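Local coordinates for protein Cas13d (uncultured Ruminococcus sp, PDB 6IV9) that binds a CRISPR RNA and probably uses its two HEPN domains to mature that guide and cleave target RNA, at residues A[783-786]-A[787-791]; A[799-802]-A[803-806]; A[899-902]-A[903-907]. The protein carries 2 engineered substitutions. All coordinates share one frame; numbering follows the deposited sequence.

Contact 1: residues A[783-786]-A[787-791]; sequences CELC and DDRNE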
loop_
_atom_site.group_PDB
_atom_site.type_symbol
_atom_site.label_atom_id
_atom_site.label_comp_id
_atom_site.label_asym_id
_atom_site.label_seq_id
_atom_site.Cartn_x
_atom_site.Cartn_y
_atom_site.Cartn_z
ATOM N N CYS A 783 -7.848 15.920 -28.196
ATOM C CA CYS A 783 -8.098 15.174 -29.453
ATOM C C CYS A 783 -8.392 16.165 -30.582
ATOM O O CYS A 783 -7.840 16.015 -31.636
ATOM C CB CYS A 783 -9.259 14.202 -29.310
ATOM S SG CYS A 783 -8.866 12.726 -28.336
ATOM N N GLU A 784 -9.200 17.179 -30.306
ATOM C CA GLU A 784 -9.560 18.187 -31.334
ATOM C C GLU A 784 -8.301 18.911 -31.816
ATOM O O GLU A 784 -8.176 19.117 -33.007
ATOM C CB GLU A 784 -10.503 19.213 -30.718
ATOM C CG GLU A 784 -11.927 18.730 -30.570
ATOM C CD GLU A 784 -12.836 19.669 -29.792
ATOM O OE1 GLU A 784 -14.015 19.365 -29.681
ATOM O OE2 GLU A 784 -12.354 20.689 -29.293
ATOM N N LEU A 785 -7.409 19.274 -30.900
ATOM C CA LEU A 785 -6.159 19.984 -31.257
ATOM C C LEU A 785 -5.289 19.093 -32.139
ATOM O O LEU A 785 -4.657 19.619 -33.026
ATOM C CB LEU A 785 -5.421 20.425 -29.998
ATOM C CG LEU A 785 -6.134 21.496 -29.190
ATOM C CD1 LEU A 785 -5.449 21.722 -27.865
ATOM C CD2 LEU A 785 -6.222 22.783 -29.979
ATOM N N CYS A 786 -5.254 17.794 -31.876
ATOM C CA CYS A 786 -4.423 16.921 -32.732
ATOM C C CYS A 786 -4.977 16.952 -34.156
ATOM O O CYS A 786 -4.199 16.954 -35.074
ATOM C CB CYS A 786 -4.439 15.483 -32.243
ATOM S SG CYS A 786 -3.434 15.221 -30.766
ATOM N N ASP A 787 -6.293 16.877 -34.293
ATOM C CA ASP A 787 -6.930 16.873 -35.632
ATOM C C ASP A 787 -6.767 18.222 -36.350
ATOM O O ASP A 787 -6.450 18.201 -37.521
ATOM C CB ASP A 787 -8.404 16.469 -35.557
ATOM C CG ASP A 787 -8.699 15.121 -34.910
ATOM O OD1 ASP A 787 -7.874 14.200 -35.025
ATOM O OD2 ASP A 787 -9.767 15.008 -34.305
ATOM N N ASP A 788 -6.957 19.337 -35.656
ATOM C CA ASP A 788 -6.984 20.679 -36.292
ATOM C C ASP A 788 -5.637 21.405 -36.362
ATOM O O ASP A 788 -5.581 22.379 -37.094
ATOM C CB ASP A 788 -7.892 21.612 -35.495
ATOM C CG ASP A 788 -9.309 21.108 -35.292
ATOM O OD1 ASP A 788 -9.707 20.188 -35.997
ATOM O OD2 ASP A 788 -9.991 21.648 -34.424
ATOM N N ARG A 789 -4.606 20.963 -35.652
ATOM C CA ARG A 789 -3.337 21.735 -35.613
ATOM C C ARG A 789 -2.141 20.848 -35.936
ATOM O O ARG A 789 -2.334 19.674 -36.141
ATOM C CB ARG A 789 -3.147 22.376 -34.241
ATOM C CG ARG A 789 -4.265 23.321 -33.843
ATOM C CD ARG A 789 -3.978 23.927 -32.494
ATOM N NE ARG A 789 -4.135 25.366 -32.479
ATOM C CZ ARG A 789 -5.087 26.014 -31.833
ATOM N NH1 ARG A 789 -6.335 25.941 -32.255
ATOM N NH2 ARG A 789 -4.784 26.752 -30.781
ATOM N N ASN A 790 -0.961 21.445 -36.063
ATOM C CA ASN A 790 0.262 20.660 -36.356
ATOM C C ASN A 790 1.026 20.398 -35.066
ATOM O O ASN A 790 1.498 19.306 -34.889
ATOM C CB ASN A 790 1.170 21.396 -37.333
ATOM C CG ASN A 790 0.602 21.341 -38.724
ATOM O OD1 ASN A 790 0.292 20.262 -39.208
ATOM N ND2 ASN A 790 0.417 22.492 -39.336
ATOM N N GLU A 791 1.193 21.423 -34.251
ATOM C CA GLU A 791 1.907 21.274 -32.967
ATOM C C GLU A 791 0.989 20.546 -31.975
ATOM O O GLU A 791 -0.216 20.691 -32.093
ATOM C CB GLU A 791 2.358 22.660 -32.516
ATOM C CG GLU A 791 1.486 23.306 -31.463
ATOM C CD GLU A 791 0.018 23.596 -31.741
ATOM O OE1 GLU A 791 -0.845 22.946 -31.089
ATOM O OE2 GLU A 791 -0.277 24.513 -32.542
#

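Contact 2: residues A[799-802]-A[803-806]; sequences KNKR and LRKC. With nucleotides of chain B.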
loop_
_atom_site.group_PDB
_atom_site.type_symbol
_atom_site.label_atom_id
_atom_site.label_comp_id
_atom_site.label_asym_id
_atom_site.label_seq_id
_atom_site.Cartn_x
_atom_site.Cartn_y
_atom_site.Cartn_z
ATOM N N LYS A 799 0.781 11.093 -31.779
ATOM C CA LYS A 799 1.521 9.978 -32.415
ATOM C C LYS A 799 0.619 8.830 -32.856
ATOM O O LYS A 799 0.997 8.149 -33.772
ATOM C CB LYS A 799 2.649 9.478 -31.519
ATOM C CG LYS A 799 3.701 10.522 -31.223
ATOM C CD LYS A 799 4.930 9.948 -30.617
ATOM C CE LYS A 799 6.127 10.816 -30.896
ATOM N NZ LYS A 799 7.359 10.242 -30.335
ATOM N N ASN A 800 -0.492 8.603 -32.177
ATOM C CA ASN A 800 -1.304 7.417 -32.529
ATOM C C ASN A 800 -2.674 7.865 -33.021
ATOM O O ASN A 800 -3.569 7.976 -32.225
ATOM C CB ASN A 800 -1.380 6.463 -31.339
ATOM C CG ASN A 800 -1.746 5.055 -31.741
ATOM O OD1 ASN A 800 -2.704 4.856 -32.454
ATOM N ND2 ASN A 800 -0.979 4.088 -31.291
ATOM N N LYS A 801 -2.794 8.082 -34.324
ATOM C CA LYS A 801 -4.073 8.559 -34.887
ATOM C C LYS A 801 -5.167 7.521 -34.656
ATOM O O LYS A 801 -6.246 7.909 -34.323
ATOM C CB LYS A 801 -3.921 8.936 -36.363
ATOM C CG LYS A 801 -5.161 9.561 -36.981
ATOM C CD LYS A 801 -5.000 9.956 -38.431
ATOM C CE LYS A 801 -4.751 11.436 -38.622
ATOM N NZ LYS A 801 -4.260 11.759 -39.988
ATOM N N ARG A 802 -4.861 6.244 -34.807
ATOM C CA ARG A 802 -5.913 5.224 -34.629
ATOM C C ARG A 802 -6.447 5.255 -33.197
ATOM O O ARG A 802 -7.647 5.265 -33.039
ATOM C CB ARG A 802 -5.338 3.838 -34.900
ATOM C CG ARG A 802 -6.341 2.715 -34.714
ATOM C CD ARG A 802 -5.746 1.364 -35.018
ATOM N NE ARG A 802 -4.734 0.933 -34.071
ATOM C CZ ARG A 802 -4.977 0.451 -32.861
ATOM N NH1 ARG A 802 -6.212 0.268 -32.442
ATOM N NH2 ARG A 802 -3.978 0.141 -32.072
ATOM N N LEU A 803 -5.573 5.255 -32.196
ATOM C CA LEU A 803 -6.062 5.307 -30.799
ATOM C C LEU A 803 -6.760 6.642 -30.534
ATOM O O LEU A 803 -7.723 6.649 -29.817
ATOM C CB LEU A 803 -4.923 4.999 -29.829
ATOM C CG LEU A 803 -4.464 3.547 -29.883
ATOM C CD1 LEU A 803 -3.320 3.282 -28.930
ATOM C CD2 LEU A 803 -5.613 2.601 -29.608
ATOM N N ARG A 804 -6.276 7.729 -31.120
ATOM C CA ARG A 804 -6.922 9.046 -30.910
ATOM C C ARG A 804 -8.362 8.985 -31.425
ATOM O O ARG A 804 -9.235 9.472 -30.751
ATOM C CB ARG A 804 -6.163 10.137 -31.665
ATOM C CG ARG A 804 -6.761 11.523 -31.526
ATOM C CD ARG A 804 -6.484 12.389 -32.738
ATOM N NE ARG A 804 -5.084 12.258 -33.071
ATOM C CZ ARG A 804 -4.530 12.620 -34.202
ATOM N NH1 ARG A 804 -3.241 12.420 -34.383
ATOM N NH2 ARG A 804 -5.257 13.180 -35.149
ATOM N N LYS A 805 -8.561 8.381 -32.589
ATOM C CA LYS A 805 -9.903 8.235 -33.195
ATOM C C LYS A 805 -10.767 7.369 -32.287
ATOM O O LYS A 805 -11.926 7.679 -32.141
ATOM C CB LYS A 805 -9.787 7.631 -34.591
ATOM C CG LYS A 805 -9.244 8.581 -35.644
ATOM C CD LYS A 805 -9.857 9.950 -35.540
ATOM C CE LYS A 805 -9.087 11.043 -36.245
ATOM N NZ LYS A 805 -9.172 12.316 -35.497
ATOM N N CYS A 806 -10.189 6.320 -31.712
ATOM C CA CYS A 806 -10.939 5.425 -30.798
ATOM C C CYS A 806 -11.405 6.215 -29.577
ATOM O O CYS A 806 -12.540 6.062 -29.189
ATOM C CB CYS A 806 -10.058 4.279 -30.333
ATOM S SG CYS A 806 -9.774 3.034 -31.611
ATOM P P U B 4 2.343 4.125 -29.154
ATOM O OP1 U B 4 1.612 5.162 -29.940
ATOM O OP2 U B 4 2.555 2.790 -29.660
ATOM O "O5'" U B 4 3.756 4.675 -28.726
ATOM C "C5'" U B 4 3.905 6.043 -28.247
ATOM C "C4'" U B 4 5.300 6.274 -27.745
ATOM O "O4'" U B 4 5.580 5.454 -26.552
ATOM C "C3'" U B 4 6.440 5.899 -28.699
ATOM O "O3'" U B 4 6.696 6.905 -29.677
ATOM C "C2'" U B 4 7.605 5.783 -27.732
ATOM O "O2'" U B 4 8.039 7.045 -27.259
ATOM C "C1'" U B 4 6.941 5.044 -26.570
ATOM N N1 U B 4 7.005 3.584 -26.758
ATOM C C2 U B 4 8.181 2.954 -26.403
ATOM O O2 U B 4 9.165 3.558 -25.981
ATOM N N3 U B 4 8.171 1.590 -26.551
ATOM C C4 U B 4 7.171 0.814 -27.072
ATOM O O4 U B 4 7.331 -0.405 -27.151
ATOM C C5 U B 4 5.989 1.535 -27.425
ATOM C C6 U B 4 5.952 2.866 -27.271
ATOM P P G B 5 7.374 6.467 -31.117
ATOM O OP1 G B 5 7.261 7.665 -31.933
ATOM O OP2 G B 5 6.845 5.205 -31.559
ATOM O "O5'" G B 5 8.865 6.202 -30.678
ATOM C "C5'" G B 5 9.657 7.328 -30.255
ATOM C "C4'" G B 5 11.009 6.935 -29.770
ATOM O "O4'" G B 5 10.945 6.003 -28.657
ATOM C "C3'" G B 5 11.891 6.209 -30.770
ATOM O "O3'" G B 5 12.398 7.105 -31.733
ATOM C "C2'" G B 5 12.955 5.672 -29.836
ATOM O "O2'" G B 5 13.865 6.663 -29.378
ATOM C "C1'" G B 5 12.068 5.137 -28.716
ATOM N N9 G B 5 11.610 3.763 -28.928
ATOM C C8 G B 5 10.360 3.307 -29.242
ATOM N N7 G B 5 10.282 2.001 -29.247
ATOM C C5 G B 5 11.576 1.576 -28.996
ATOM C C6 G B 5 12.114 0.266 -28.942
ATOM O O6 G B 5 11.523 -0.810 -29.059
ATOM N N1 G B 5 13.475 0.285 -28.672
ATOM C C2 G B 5 14.228 1.418 -28.504
ATOM N N2 G B 5 15.527 1.235 -28.240
ATOM N N3 G B 5 13.730 2.643 -28.522
ATOM C C4 G B 5 12.412 2.644 -28.809
#

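Contact 3: residues A[899-902]-A[903-907]; sequences YNIP and RFKNL. With nucleotides of chain B.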
loop_
_atom_site.group_PDB
_atom_site.type_symbol
_atom_site.label_atom_id
_atom_site.label_comp_id
_atom_site.label_asym_id
_atom_site.label_seq_id
_atom_site.Cartn_x
_atom_site.Cartn_y
_atom_site.Cartn_z
ATOM N N TYR A 899 -6.686 10.895 -22.603
ATOM C CA TYR A 899 -5.465 11.672 -22.922
ATOM C C TYR A 899 -4.199 10.904 -22.520
ATOM O O TYR A 899 -3.162 11.230 -23.038
ATOM C CB TYR A 899 -5.558 13.067 -22.322
ATOM C CG TYR A 899 -5.400 13.045 -20.834
ATOM C CD1 TYR A 899 -6.464 12.753 -20.010
ATOM C CD2 TYR A 899 -4.168 13.259 -20.259
ATOM C CE1 TYR A 899 -6.312 12.708 -18.642
ATOM C CE2 TYR A 899 -3.993 13.221 -18.895
ATOM C CZ TYR A 899 -5.068 12.928 -18.087
ATOM O OH TYR A 899 -4.904 12.878 -16.752
ATOM N N ASN A 900 -4.270 10.037 -21.518
ATOM C CA ASN A 900 -3.120 9.174 -21.152
ATOM C C ASN A 900 -3.475 7.802 -21.720
ATOM O O ASN A 900 -4.221 7.082 -21.093
ATOM C CB ASN A 900 -2.884 9.138 -19.645
ATOM C CG ASN A 900 -1.599 8.437 -19.278
ATOM O OD1 ASN A 900 -1.391 7.305 -19.644
ATOM N ND2 ASN A 900 -0.731 9.116 -18.570
ATOM N N ILE A 901 -2.939 7.479 -22.884
ATOM C CA ILE A 901 -3.372 6.249 -23.594
ATOM C C ILE A 901 -3.097 4.979 -22.784
ATOM O O ILE A 901 -3.971 4.159 -22.731
ATOM C CB ILE A 901 -2.756 6.212 -24.998
ATOM C CG1 ILE A 901 -3.433 7.237 -25.900
ATOM C CG2 ILE A 901 -2.833 4.823 -25.576
ATOM C CD1 ILE A 901 -4.844 6.893 -26.214
ATOM N N PRO A 902 -1.909 4.778 -22.189
ATOM C CA PRO A 902 -1.656 3.568 -21.429
ATOM C C PRO A 902 -2.619 3.443 -20.241
ATOM O O PRO A 902 -3.066 2.382 -19.999
ATOM C CB PRO A 902 -0.197 3.727 -20.992
ATOM C CG PRO A 902 0.380 4.619 -22.032
ATOM C CD PRO A 902 -0.729 5.606 -22.314
ATOM N N ARG A 903 -2.873 4.532 -19.534
ATOM C CA ARG A 903 -3.822 4.446 -18.406
ATOM C C ARG A 903 -5.210 4.093 -18.956
ATOM O O ARG A 903 -5.792 3.161 -18.486
ATOM C CB ARG A 903 -3.875 5.761 -17.628
ATOM C CG ARG A 903 -4.859 5.749 -16.473
ATOM C CD ARG A 903 -4.806 6.928 -15.527
ATOM N NE ARG A 903 -3.515 7.199 -14.947
ATOM C CZ ARG A 903 -2.808 8.276 -15.204
ATOM N NH1 ARG A 903 -3.306 9.215 -15.972
ATOM N NH2 ARG A 903 -1.598 8.409 -14.719
ATOM N N PHE A 904 -5.637 4.765 -20.015
ATOM C CA PHE A 904 -6.987 4.533 -20.582
ATOM C C PHE A 904 -7.145 3.088 -21.047
ATOM O O PHE A 904 -8.146 2.488 -20.751
ATOM C CB PHE A 904 -7.228 5.480 -21.752
ATOM C CG PHE A 904 -8.503 5.227 -22.505
ATOM C CD1 PHE A 904 -9.722 5.621 -21.995
ATOM C CD2 PHE A 904 -8.482 4.598 -23.731
ATOM C CE1 PHE A 904 -10.892 5.388 -22.691
ATOM C CE2 PHE A 904 -9.653 4.353 -24.424
ATOM C CZ PHE A 904 -10.852 4.753 -23.899
ATOM N N LYS A 905 -6.173 2.565 -21.777
ATOM C CA LYS A 905 -6.264 1.161 -22.232
ATOM C C LYS A 905 -6.217 0.193 -21.050
ATOM O O LYS A 905 -7.013 -0.706 -21.011
ATOM C CB LYS A 905 -5.146 0.860 -23.223
ATOM C CG LYS A 905 -5.301 1.565 -24.553
ATOM C CD LYS A 905 -4.468 0.962 -25.628
ATOM C CE LYS A 905 -4.842 -0.459 -25.949
ATOM N NZ LYS A 905 -3.933 -1.042 -26.947
ATOM N N ASN A 906 -5.318 0.427 -20.106
ATOM C CA ASN A 906 -5.175 -0.504 -18.965
ATOM C C ASN A 906 -6.467 -0.535 -18.147
ATOM O O ASN A 906 -6.807 -1.584 -17.673
ATOM C CB ASN A 906 -3.954 -0.200 -18.107
ATOM C CG ASN A 906 -2.639 -0.467 -18.799
ATOM O OD1 ASN A 906 -2.605 -0.980 -19.897
ATOM N ND2 ASN A 906 -1.557 -0.109 -18.145
ATOM N N LEU A 907 -7.125 0.604 -17.996
ATOM C CA LEU A 907 -8.348 0.706 -17.169
ATOM C C LEU A 907 -9.602 0.291 -17.950
ATOM O O LEU A 907 -10.610 0.125 -17.317
ATOM C CB LEU A 907 -8.481 2.149 -16.681
ATOM C CG LEU A 907 -7.433 2.630 -15.681
ATOM C CD1 LEU A 907 -7.800 3.976 -15.099
ATOM C CD2 LEU A 907 -7.222 1.624 -14.579
ATOM P P A B 26 2.432 7.522 -16.189
ATOM O OP1 A B 26 1.358 8.528 -16.070
ATOM O OP2 A B 26 3.480 7.310 -15.174
ATOM O "O5'" A B 26 1.736 6.092 -16.305
ATOM C "C5'" A B 26 0.500 5.895 -16.967
ATOM C "C4'" A B 26 0.087 4.452 -16.874
ATOM O "O4'" A B 26 1.092 3.665 -17.556
ATOM C "C3'" A B 26 0.054 3.785 -15.497
ATOM O "O3'" A B 26 -1.217 3.964 -14.823
ATOM C "C2'" A B 26 0.282 2.297 -15.822
ATOM O "O2'" A B 26 -0.924 1.497 -15.769
ATOM C "C1'" A B 26 0.864 2.323 -17.248
ATOM N N9 A B 26 2.136 1.610 -17.358
ATOM C C8 A B 26 3.358 2.003 -16.871
ATOM N N7 A B 26 4.289 1.090 -16.987
ATOM C C5 A B 26 3.652 0.046 -17.642
ATOM C C6 A B 26 4.083 -1.224 -18.031
ATOM N N6 A B 26 5.345 -1.647 -17.914
ATOM N N1 A B 26 3.167 -2.063 -18.568
ATOM C C2 A B 26 1.919 -1.619 -18.728
ATOM N N3 A B 26 1.381 -0.466 -18.338
ATOM C C4 A B 26 2.320 0.354 -17.864
ATOM P P A B 27 -1.357 4.832 -13.492
ATOM O OP1 A B 27 -2.828 5.063 -13.306
ATOM O OP2 A B 27 -0.496 6.012 -13.561
ATOM O "O5'" A B 27 -0.655 4.013 -12.351
ATOM C "C5'" A B 27 -1.304 2.796 -11.925
ATOM C "C4'" A B 27 -0.518 2.176 -10.834
ATOM O "O4'" A B 27 -1.176 0.995 -10.376
ATOM C "C3'" A B 27 0.870 1.691 -11.255
ATOM O "O3'" A B 27 1.875 2.541 -10.740
ATOM C "C2'" A B 27 1.006 0.304 -10.598
ATOM O "O2'" A B 27 2.202 0.185 -9.840
ATOM C "C1'" A B 27 -0.245 0.238 -9.708
ATOM N N9 A B 27 -0.771 -1.105 -9.527
ATOM C C8 A B 27 -1.021 -1.677 -8.307
ATOM N N7 A B 27 -1.398 -2.924 -8.378
ATOM C C5 A B 27 -1.417 -3.192 -9.741
ATOM C C6 A B 27 -1.764 -4.340 -10.476
ATOM N N6 A B 27 -2.146 -5.491 -9.912
ATOM N N1 A B 27 -1.646 -4.286 -11.825
ATOM C C2 A B 27 -1.265 -3.132 -12.383
ATOM N N3 A B 27 -0.974 -1.973 -11.800
ATOM C C4 A B 27 -1.054 -2.074 -10.462
ATOM P P A B 2 1.480 -6.152 -26.816
ATOM O OP1 A B 2 1.068 -6.516 -28.158
ATOM O OP2 A B 2 2.889 -6.063 -26.494
ATOM O "O5'" A B 2 0.896 -4.732 -26.448
ATOM C "C5'" A B 2 -0.414 -4.346 -26.783
ATOM C "C4'" A B 2 -0.927 -3.342 -25.799
ATOM O "O4'" A B 2 -0.572 -3.705 -24.449
ATOM C "C3'" A B 2 -0.303 -1.976 -25.987
ATOM O "O3'" A B 2 -0.921 -1.385 -27.096
ATOM C "C2'" A B 2 -0.545 -1.351 -24.628
ATOM O "O2'" A B 2 -1.867 -0.947 -24.471
ATOM C "C1'" A B 2 -0.260 -2.541 -23.715
ATOM N N9 A B 2 1.131 -2.611 -23.279
ATOM C C8 A B 2 2.041 -3.608 -23.499
ATOM N N7 A B 2 3.217 -3.376 -22.976
ATOM C C5 A B 2 3.068 -2.144 -22.359
ATOM C C6 A B 2 3.952 -1.344 -21.617
ATOM N N6 A B 2 5.218 -1.668 -21.371
ATOM N N1 A B 2 3.490 -0.166 -21.156
ATOM C C2 A B 2 2.222 0.165 -21.406
ATOM N N3 A B 2 1.299 -0.499 -22.084
ATOM C C4 A B 2 1.790 -1.658 -22.545
HETATM O O HOH W 1 -6.312 10.500 -15.795
HETATM O O HOH W 2 -1.353 11.312 -16.494
#

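Contact 1: residues A[783-786]-A[787-791]
The shortest sound polar bond between these residues joins Asp788 N to Glu784 O at 2.9 Å; with an N-H...O angle of 154°, it is an ordinary helical i to i+4 bond. One residue earlier, Asp787 N reaches Cys783 O over a slightly longer 3.2 Å. One residue later, Arg789 N still finds Leu785 O at 3.0 Å, but the angle at hydrogen falls to 133°. This bend coincides with the point where Arg789 leaves helical backbone geometry, so the three bonds trace the last turn of helix 777-788 as it runs out into loop. The segment lies in the C-terminal part of the chain, which in Cas13d enzymes probably corresponds to the second HEPN domain. In the last turn of the helix, Cys786 O accepts a hydrogen bond from Lys798 NZ. Leu785 and Arg789 run alongside each other, pointing the same way, and Leu785 also packs on Ile763 and Glu765. The methyl CD2 of Leu785 meets Arg789 CD at 3.6 Å and stands 3.8 Å above the centre of the guanidinium plane, which a bend at chi3 (131°) turns flat onto it. The Arg789 guanidinium also pairs with Glu765, whereas Glu791 OE2, at the edge and in plane, makes only a long ion pair with NE. The acids gather near the helix end. Asp788 CG folds back beside its own backbone N, bringing OD2 to 3.4 Å from Glu784 O, a meeting of two acceptors; the carboxylates of Glu784 and Asp788 stay farther apart, with OE2 and OD2 separated by 5.7 Å. Negative groups near the C-terminal end of a helix are likely to be electrostatically costly, and at Asp787 this is probably eased by the salt bridge from OD1 to Arg804 NH2.

Contact 2: residues A[799-802]-A[803-806]
Asn800 departs from helical backbone geometry just after helix 795-799, and its O takes the N-H of Arg804 at 2.9 Å, opening the i to i+4 ladder of helix 801-813. The Asn800 side chain is the N-cap: OD1 accepts from Leu803 N at 2.9 Å, nearly straight at hydrogen (168°), although the donor sits above the amide carbonyl plane. With CG opposite the backbone N (chi1 -160°), the amide lies against Leu803, whose CD1 is 3.4 Å from Asn800 ND2. That same ND2 turns outward to OP1 of U4 in the RNA chain, 3.1 Å away. Lys799 adds a bond from NZ to OP1 of G5, at 3.0 Å. With alanine in place of Asn800, Leu803 N would probably lose its cap and the U4 phosphate a donor. Leu803 also places CG 4.0 Å above the guanidinium plane of Arg802, offset toward its rim. Arg804, the partner of Asp787, lays one guanidinium face over Lys801 CA. One amide thus serves both the helix start and the RNA backbone, a split of acceptor and donor that probably couples the fold to phosphate binding.

Contact 3: residues A[899-902]-A[903-907]
Backbone bonds first: Asn900 O accepts from Phe904 N and Ile901 O from Lys905 N, followed by Asn906 N on Pro902 O, which together form the opening turn of helix 901-908. Pro902 fits here because a first-turn residue needs no N-H for this ladder. Capping comes from Asn900, whose OD1 takes Arg903 N at 3.1 Å with a fairly straight N-H...O angle of 164°. Its amide crosses the Arg903 side chain at about a right angle, the two planes 47° apart, with CG over one guanidinium face. One water links the pair, accepting from Asn900 ND2 and, at 2.9 Å, from Arg903 NH1. A second water donates to the hydroxyl of Tyr899, which also bonds to Asp755. The phosphate contacts are dominated by Arg903. It forks onto A27 of the RNA chain, NE holding OP1 at 2.8 Å and NH2 holding OP2 at 2.9 Å; two bonds to one phosphate fix the rotation of the guanidinium. Its bend at chi3 (-55°) brings NE to that phosphate. Sugar and base contacts come from Lys905 and Asn906. Asn906 ND2 bonds A26 O2' at 2.9 Å and N3 of the same adenine at 3.0 Å, so a single amide nitrogen grips ribose and base at once. Lys905 NZ bonds O3' of A2 at 3.0 Å and forms a salt bridge with a further phosphate. In the nonpolar packing, Pro902 CB rests by the A26 ribose, while Ile901 packs on helices 795-799 and 801-813 and Phe904 on the latter. Arginine, lysine and amide donors are thus turned to phosphates, riboses and N3 of an adenine: an Asn N-cap opening a helix whose first turns hold the bound CRISPR RNA.

The three contacts are in series along the sequence, and contact 2 bridges the other two in space, touching both. Its centre lies about 12 Å from the centres of both contact 1 and contact 3, while those two are about 19 Å apart and their nearest atoms about 6 Å. Contact 1 joins contact 2 by charge, with 2.8 Å between Asp787 OD1 and Arg804 NH2; contact 2 joins contact 3 by packing, Leu803 CD1 meeting Ile901 CG2 at 3.7 Å. Contacts 2 and 3 both touch the RNA, whereas contact 1 stays about 10 Å from its nearest atom. The Arg903 side chain is about 9 Å from a magnesium ion.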